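Local coordinates for protein probable ribonuclease HepT (Haemophilus influenzae, PDB 1JOG) that probably acts as the RNase toxin of a type VII toxin-antitoxin system, neutralised by its cognate antitoxin MntA, probably through AMPylation, at residues N9-A14 and E51-L56; T41-A46 and K117-Y122; M60-L65 and K81-E86. All coordinates share one frame; numbering follows the deposited sequence.

Contact 1: residues N9-A14 and E51-L56; sequences NVLDAA and EFVYEL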
# COMPACT_ATOMS: atom_id res chain seq x y z
N ASN A 9 16.89 0.86 -12.82
CA ASN A 9 15.76 1.37 -13.57
C ASN A 9 14.44 1.45 -12.83
O ASN A 9 13.74 2.45 -12.97
CB ASN A 9 15.57 0.60 -14.87
CG ASN A 9 16.28 1.28 -16.04
OD1 ASN A 9 15.90 1.15 -17.21
ND2 ASN A 9 17.33 2.03 -15.72
N VAL A 10 14.12 0.41 -12.03
CA VAL A 10 12.87 0.35 -11.26
C VAL A 10 12.79 1.53 -10.24
O VAL A 10 11.82 2.33 -10.23
CB VAL A 10 12.77 -1.02 -10.56
CG1 VAL A 10 13.16 -2.13 -11.58
CG2 VAL A 10 13.71 -1.07 -9.35
N LEU A 11 13.84 1.70 -9.47
CA LEU A 11 13.84 2.78 -8.54
C LEU A 11 13.60 4.04 -9.33
O LEU A 11 12.75 4.87 -8.96
CB LEU A 11 15.16 2.89 -7.81
CG LEU A 11 15.32 4.15 -6.96
CD1 LEU A 11 14.11 4.34 -6.08
CD2 LEU A 11 16.58 4.01 -6.12
N ASP A 12 14.27 4.13 -10.48
CA ASP A 12 14.18 5.35 -11.31
C ASP A 12 12.77 5.56 -11.87
O ASP A 12 12.21 6.68 -11.86
CB ASP A 12 15.20 5.24 -12.47
CG ASP A 12 15.57 6.61 -13.08
OD1 ASP A 12 14.74 7.20 -13.80
OD2 ASP A 12 16.69 7.11 -12.83
N ALA A 13 12.17 4.47 -12.33
CA ALA A 13 10.87 4.62 -12.89
C ALA A 13 9.73 4.78 -11.84
O ALA A 13 8.73 5.41 -12.13
CB ALA A 13 10.60 3.46 -13.91
N ALA A 14 9.92 4.26 -10.62
CA ALA A 14 8.91 4.35 -9.59
C ALA A 14 8.89 5.82 -9.14
O ALA A 14 7.83 6.43 -9.02
CB ALA A 14 9.22 3.41 -8.42
N GLU A 51 5.19 4.71 -1.03
CA GLU A 51 5.62 3.52 -0.36
C GLU A 51 6.58 2.77 -1.31
O GLU A 51 7.60 2.27 -0.85
CB GLU A 51 4.41 2.65 0.03
CG GLU A 51 3.43 3.32 1.00
CD GLU A 51 2.19 2.44 1.17
OE1 GLU A 51 1.15 2.90 1.64
OE2 GLU A 51 2.27 1.25 0.83
N PHE A 52 6.28 2.69 -2.62
CA PHE A 52 7.20 1.99 -3.52
C PHE A 52 8.57 2.59 -3.54
O PHE A 52 9.55 1.87 -3.38
CB PHE A 52 6.70 1.94 -4.96
CG PHE A 52 5.36 1.23 -5.15
CD1 PHE A 52 4.43 1.75 -6.12
CD2 PHE A 52 5.02 0.10 -4.41
CE1 PHE A 52 3.14 1.14 -6.35
CE2 PHE A 52 3.73 -0.56 -4.58
CZ PHE A 52 2.78 -0.02 -5.58
N VAL A 53 8.69 3.91 -3.73
CA VAL A 53 10.04 4.53 -3.75
C VAL A 53 10.84 4.38 -2.43
O VAL A 53 12.01 4.07 -2.40
CB VAL A 53 9.92 5.98 -4.15
CG1 VAL A 53 11.29 6.67 -4.20
CG2 VAL A 53 9.23 6.01 -5.47
N TYR A 54 10.14 4.56 -1.32
CA TYR A 54 10.72 4.39 -0.01
C TYR A 54 11.36 2.99 0.12
O TYR A 54 12.57 2.85 0.45
CB TYR A 54 9.60 4.53 1.03
CG TYR A 54 10.05 4.04 2.34
CD1 TYR A 54 11.03 4.74 3.03
CD2 TYR A 54 9.64 2.84 2.86
CE1 TYR A 54 11.59 4.28 4.20
CE2 TYR A 54 10.24 2.34 4.04
CZ TYR A 54 11.23 3.11 4.69
OH TYR A 54 11.80 2.78 5.91
N GLU A 55 10.53 1.97 -0.04
CA GLU A 55 10.98 0.58 -0.00
C GLU A 55 12.17 0.31 -0.97
O GLU A 55 13.22 -0.11 -0.54
CB GLU A 55 9.87 -0.36 -0.37
CG GLU A 55 9.64 -1.45 0.65
CD GLU A 55 8.54 -1.03 1.60
OE1 GLU A 55 8.86 -0.33 2.57
OE2 GLU A 55 7.36 -1.37 1.34
N LEU A 56 12.00 0.67 -2.24
CA LEU A 56 13.01 0.48 -3.27
C LEU A 56 14.25 1.28 -2.91
O LEU A 56 15.40 0.77 -3.01
CB LEU A 56 12.47 0.88 -4.65
CG LEU A 56 11.64 0.08 -5.71
CD1 LEU A 56 11.23 -1.25 -5.22
CD2 LEU A 56 10.37 0.84 -6.14

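Contact 2: residues T41-A46 and K117-Y122; sequences TLIAGA and KAMAVY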
# COMPACT_ATOMS: atom_id res chain seq x y z
N THR A 41 -8.87 8.78 -4.75
CA THR A 41 -8.27 7.54 -5.18
C THR A 41 -6.86 7.94 -5.61
O THR A 41 -5.92 7.22 -5.36
CB THR A 41 -9.01 6.94 -6.32
OG1 THR A 41 -10.21 6.33 -5.82
CG2 THR A 41 -8.09 5.82 -7.08
N LEU A 42 -6.76 9.13 -6.19
CA LEU A 42 -5.50 9.67 -6.66
C LEU A 42 -4.53 9.96 -5.55
O LEU A 42 -3.32 9.82 -5.74
CB LEU A 42 -5.71 10.95 -7.44
CG LEU A 42 -6.04 10.75 -8.91
CD1 LEU A 42 -6.37 12.10 -9.55
CD2 LEU A 42 -4.84 10.01 -9.57
N ILE A 43 -5.05 10.41 -4.43
CA ILE A 43 -4.19 10.66 -3.27
C ILE A 43 -3.83 9.32 -2.69
O ILE A 43 -2.71 9.12 -2.25
CB ILE A 43 -4.94 11.53 -2.21
CG1 ILE A 43 -4.89 13.00 -2.65
CG2 ILE A 43 -4.26 11.41 -0.82
CD1 ILE A 43 -5.45 13.91 -1.57
N ALA A 44 -4.80 8.39 -2.65
CA ALA A 44 -4.56 7.01 -2.18
C ALA A 44 -3.38 6.45 -3.04
O ALA A 44 -2.42 5.94 -2.52
CB ALA A 44 -5.76 6.15 -2.44
N GLY A 45 -3.48 6.62 -4.36
CA GLY A 45 -2.47 6.11 -5.28
C GLY A 45 -1.09 6.71 -5.15
O GLY A 45 -0.12 5.99 -5.27
N ALA A 46 -1.04 8.03 -4.96
CA ALA A 46 0.22 8.77 -4.76
C ALA A 46 0.87 8.24 -3.47
O ALA A 46 2.05 8.11 -3.42
CB ALA A 46 -0.03 10.26 -4.63
N LYS A 117 -5.67 11.55 7.72
CA LYS A 117 -4.34 10.99 7.91
C LYS A 117 -3.71 10.89 6.55
O LYS A 117 -2.54 11.20 6.38
CB LYS A 117 -4.43 9.64 8.59
CG LYS A 117 -4.48 9.75 10.12
CD LYS A 117 -4.62 8.31 10.75
CE LYS A 117 -5.03 8.34 12.24
NZ LYS A 117 -5.15 6.94 12.78
N ALA A 118 -4.54 10.59 5.53
CA ALA A 118 -4.07 10.53 4.18
C ALA A 118 -3.57 11.86 3.61
O ALA A 118 -2.64 11.89 2.76
CB ALA A 118 -5.18 9.94 3.24
N MSE A 119 -4.23 12.96 4.00
CA MSE A 119 -3.84 14.32 3.50
C MSE A 119 -2.49 14.66 4.17
O MSE A 119 -1.58 15.25 3.58
CB MSE A 119 -4.85 15.40 3.96
CG MSE A 119 -6.27 15.34 3.29
SE MSE A 119 -6.20 15.26 1.38
CE MSE A 119 -5.03 16.68 0.83
N ALA A 120 -2.40 14.30 5.45
CA ALA A 120 -1.21 14.62 6.21
C ALA A 120 0.01 13.89 5.60
O ALA A 120 1.09 14.48 5.46
CB ALA A 120 -1.41 14.22 7.67
N VAL A 121 -0.17 12.65 5.18
CA VAL A 121 0.95 11.94 4.61
C VAL A 121 1.24 12.49 3.21
O VAL A 121 2.41 12.63 2.80
CB VAL A 121 0.66 10.41 4.57
CG1 VAL A 121 1.63 9.66 3.63
CG2 VAL A 121 0.75 9.87 5.98
N TYR A 122 0.21 12.89 2.50
CA TYR A 122 0.46 13.34 1.14
C TYR A 122 1.22 14.65 1.13
O TYR A 122 2.10 14.89 0.32
CB TYR A 122 -0.86 13.45 0.40
CG TYR A 122 -0.73 13.97 -1.03
CD1 TYR A 122 -0.43 13.09 -2.07
CD2 TYR A 122 -0.79 15.33 -1.31
CE1 TYR A 122 -0.15 13.57 -3.40
CE2 TYR A 122 -0.54 15.86 -2.64
CZ TYR A 122 -0.22 14.95 -3.68
OH TYR A 122 -0.01 15.37 -4.99

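Contact 3: residues M60-L65 and K81-E86; sequences MMKRQL and KDILRE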
# COMPACT_ATOMS: atom_id res chain seq x y z
N MSE A 60 17.86 -0.42 -2.46
CA MSE A 60 19.06 0.01 -3.17
C MSE A 60 20.19 0.40 -2.24
O MSE A 60 21.33 0.07 -2.52
CB MSE A 60 18.77 1.21 -4.12
CG MSE A 60 17.85 0.81 -5.29
SE MSE A 60 18.71 -0.53 -6.45
CE MSE A 60 17.86 -2.02 -6.14
N MSE A 61 19.91 1.08 -1.14
CA MSE A 61 20.98 1.41 -0.26
C MSE A 61 21.52 0.06 0.20
O MSE A 61 22.69 -0.09 0.41
CB MSE A 61 20.50 2.15 0.98
CG MSE A 61 20.02 3.57 0.73
SE MSE A 61 19.27 4.28 2.42
CE MSE A 61 18.09 5.43 1.30
N LYS A 62 20.63 -0.91 0.41
CA LYS A 62 21.04 -2.19 0.93
C LYS A 62 21.93 -2.90 -0.10
O LYS A 62 23.08 -3.27 0.19
CB LYS A 62 19.83 -3.02 1.24
CG LYS A 62 20.17 -4.17 2.17
CD LYS A 62 18.93 -4.96 2.62
CE LYS A 62 19.33 -6.36 3.14
NZ LYS A 62 18.26 -7.07 3.91
N ARG A 63 21.42 -3.07 -1.31
CA ARG A 63 22.23 -3.75 -2.28
C ARG A 63 23.52 -3.02 -2.50
O ARG A 63 24.51 -3.65 -2.83
CB ARG A 63 21.52 -3.89 -3.61
CG ARG A 63 21.41 -5.32 -4.06
CD ARG A 63 20.44 -5.47 -5.23
NE ARG A 63 20.67 -4.44 -6.25
CZ ARG A 63 19.88 -4.32 -7.31
NH1 ARG A 63 18.83 -5.16 -7.48
NH2 ARG A 63 20.14 -3.35 -8.21
N GLN A 64 23.54 -1.71 -2.31
CA GLN A 64 24.74 -0.93 -2.56
C GLN A 64 25.80 -1.31 -1.55
O GLN A 64 26.90 -1.60 -1.91
CB GLN A 64 24.43 0.55 -2.46
CG GLN A 64 25.58 1.46 -2.68
CD GLN A 64 26.04 1.46 -4.10
OE1 GLN A 64 25.28 1.17 -5.01
NE2 GLN A 64 27.31 1.81 -4.32
N LEU A 65 25.44 -1.33 -0.28
CA LEU A 65 26.34 -1.66 0.81
C LEU A 65 26.70 -3.13 0.82
O LEU A 65 27.80 -3.49 1.25
CB LEU A 65 25.68 -1.27 2.14
CG LEU A 65 25.42 0.26 2.09
CD1 LEU A 65 24.29 0.65 3.03
CD2 LEU A 65 26.73 1.08 2.34
N LYS A 81 18.26 1.13 10.58
CA LYS A 81 19.30 2.10 11.04
C LYS A 81 20.79 1.83 10.73
O LYS A 81 21.62 2.76 10.65
CB LYS A 81 19.12 2.36 12.54
CG LYS A 81 18.03 3.38 12.85
CD LYS A 81 17.60 3.29 14.30
CE LYS A 81 16.47 4.31 14.63
NZ LYS A 81 16.90 5.75 14.70
N ASP A 82 21.13 0.58 10.53
CA ASP A 82 22.49 0.24 10.17
C ASP A 82 22.60 0.62 8.71
O ASP A 82 23.56 1.25 8.29
CB ASP A 82 22.73 -1.26 10.34
CG ASP A 82 22.79 -1.65 11.80
OD1 ASP A 82 23.31 -0.79 12.57
OD2 ASP A 82 22.34 -2.79 12.15
N ILE A 83 21.59 0.23 7.94
CA ILE A 83 21.53 0.53 6.50
C ILE A 83 21.65 2.08 6.34
O ILE A 83 22.41 2.57 5.48
CB ILE A 83 20.14 0.02 5.91
CG1 ILE A 83 20.01 -1.51 6.00
CG2 ILE A 83 19.97 0.46 4.49
CD1 ILE A 83 20.95 -2.23 5.09
N LEU A 84 20.89 2.84 7.15
CA LEU A 84 20.95 4.31 7.04
C LEU A 84 22.30 4.78 7.45
O LEU A 84 22.86 5.60 6.77
CB LEU A 84 19.90 5.00 7.89
CG LEU A 84 18.44 4.68 7.58
CD1 LEU A 84 17.47 5.61 8.45
CD2 LEU A 84 18.25 4.83 6.10
N ARG A 85 22.83 4.31 8.58
CA ARG A 85 24.20 4.71 8.93
C ARG A 85 25.22 4.42 7.83
O ARG A 85 26.02 5.31 7.48
CB ARG A 85 24.64 4.03 10.20
CG ARG A 85 24.01 4.70 11.41
CD ARG A 85 24.22 3.88 12.64
NE ARG A 85 23.17 4.09 13.62
CZ ARG A 85 22.62 3.11 14.31
NH1 ARG A 85 23.01 1.85 14.11
NH2 ARG A 85 21.67 3.38 15.19
N GLU A 86 25.22 3.19 7.27
CA GLU A 86 26.18 2.85 6.20
C GLU A 86 26.00 3.76 4.99
O GLU A 86 26.95 4.33 4.48
CB GLU A 86 26.03 1.40 5.80
CG GLU A 86 27.05 0.47 6.45
CD GLU A 86 27.14 0.56 7.97
OE1 GLU A 86 28.21 0.20 8.51
OE2 GLU A 86 26.17 0.97 8.64

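Contact 1: residues N9-A14 and E51-L56
Ala14 packs against Leu56 and Val53 where helix 8-26 runs back alongside helix 36-68. The local axes lie 9.3 Å apart, with 151° between their N-to-C directions.

Every side-chain interaction across it is apolar. The methyl CB of Ala14 points at the opposite helix and touches CD2 of Leu56 at 3.6 Å. Val53 closes on the same alanine: its CG2 lies 3.7 Å from the backbone carbon C of Ala14, so the valine branch packs on main chain and side chain. With CG1 of Val53 anti to the backbone N (chi1 -179°), its two methyls are shared out, CG2 going to Ala14 and CG1 to Leu11. The side chain of Leu11 crosses that of Val53 at about a right angle, CD1 to CG1 at 4.1 Å, and slides past Leu56 in the opposite direction, its CD1 also 4.1 Å from CB of Leu56.

The two glutamates of 51-56 turn to other partners. Glu55 forms a salt bridge with Arg106, and Glu51 OE1 hydrogen-bonds Thr109 OG1 of its own chain and Gln48 NE2 of the second subunit. Leu56 also packs on Tyr113 of that subunit.

This is antiparallel helix packing in the core of an all-helical bundle, where helix 125-140 also touches Leu11 and Val53. With no hydrogen bond joining the segments, their association rests on burial and fit: the short alanine lets Leu56 CD2 and Val53 CG2 lie close to its helix, while the glutamates turn instead to Arg106, probably catalytic as in relatives, and to the dimer interface.

Contact 2: residues T41-A46 and K117-Y122
Ile43 reaches from helix 36-68 into the side of helix 115-123 and has more of its surface buried here than any other residue of the two segments. The local axes are 9.9 Å apart and inclined at 52°, a distance that Ile43 and Tyr122 span. Ile43 uses its two branches separately. CG2, anti to the backbone N, lies 4.1 Å from CB of Tyr122 and faces the carbonyl O of Ala118 at 4.0 Å. The longer branch ends at CD1, which meets SE and CE of Met119, present as selenomethionine. Met119 starts out pointing away from helix 36-68, but its chain bends at both chi2 and chi3, bringing SE and then CE back to the isoleucine.

Tyr122 is next in buried area. CG1 of Ile43 lies loosely over one face of its ring, while the methyl CB of Ala46 meets the edge in the ring plane, 3.5 Å from CE1. Alanine suits this place because its single carbon lets the ring edge come close to the helix. Val22 and Ile25 of helix 8-26 also touch the Tyr122 side chain.

On helix 36-68, Thr41 and Leu42 pack against Leu42 and Thr41 of the second subunit. The arrangement belongs to the all-helical fold of the HepT family: a short helix, which follows the RX(4)HXY motif, is laid across the long helix that also serves the dimer.

Contact 3: residues M60-L65 and K81-E86
Lys62 and Ile83 mark the closest backbone approach, their CA atoms 6.2 Å apart, where helix 80-89 crosses the later part of helix 36-68. The local axes pass at 9.6 Å with 67° between their N-to-C directions, a steep crossing that confines the contact to a few residues on each side.

Ile83 is central to it. Its chi1 of -64° sets CG1 beside the backbone N, and chi2 of -69° then brings CD1 to Lys62, 3.6 Å from CG, while CG2 turns to CB of Met61 at 3.9 Å. Lysine suits this margin because its methylenes cover the isoleucine while its extended chain carries the ammonium group away. Farther along, Leu65 grips the base of Glu86: CD1 is 3.4 Å and CD2 3.5 Å from CB of the glutamate, so the methyl fork embraces one methylene. CD1 also lies near the carbonyl O of Ile83. A bend at chi2 of Glu86 helps lead its carboxylate away from the other helix. Met61, a selenomethionine, stretches out beyond CG, and its SE rests 3.9 Å from CD2 of Leu84. Within 81-86, Arg85 NH1 forms a salt bridge with Asp82 OD1 (3.1 Å).

Neighbouring helices extend the apolar layer: Leu84 packs on Trp99 and Val100 of helix 96-106, and Met61 on Leu135 of helix 125-140. These are two consecutive helices of the all-helical HepT fold, joined by the connection 69-79 and crossing steeply, with Ile83 and Leu65 packed on the aliphatic parts of their neighbours.

In the fold
Helix 36-68 is the common spine, giving 41-46 to contact 2, 51-56 to contact 1 and 60-65 to contact 3. Contacts 2 and 3 lie on opposite sides of the chain's centre, with centres about 28 Å apart, and contact 1 lies about 17 Å from contact 2 and about 15 Å from contact 3, centre to centre. Contacts 1 and 3 touch directly: Leu11 CD2 packs on Met60 CG at 3.5 Å. Contacts 1 and 2 both reach the second subunit; contact 3 does not. The probable catalytic residues are neighbours of these contacts: the side chain of Arg106 is about 10 Å from that of Val53 and about 11 Å from that of Leu84, and the side chain of His111 about 8 Å from that of Ala118.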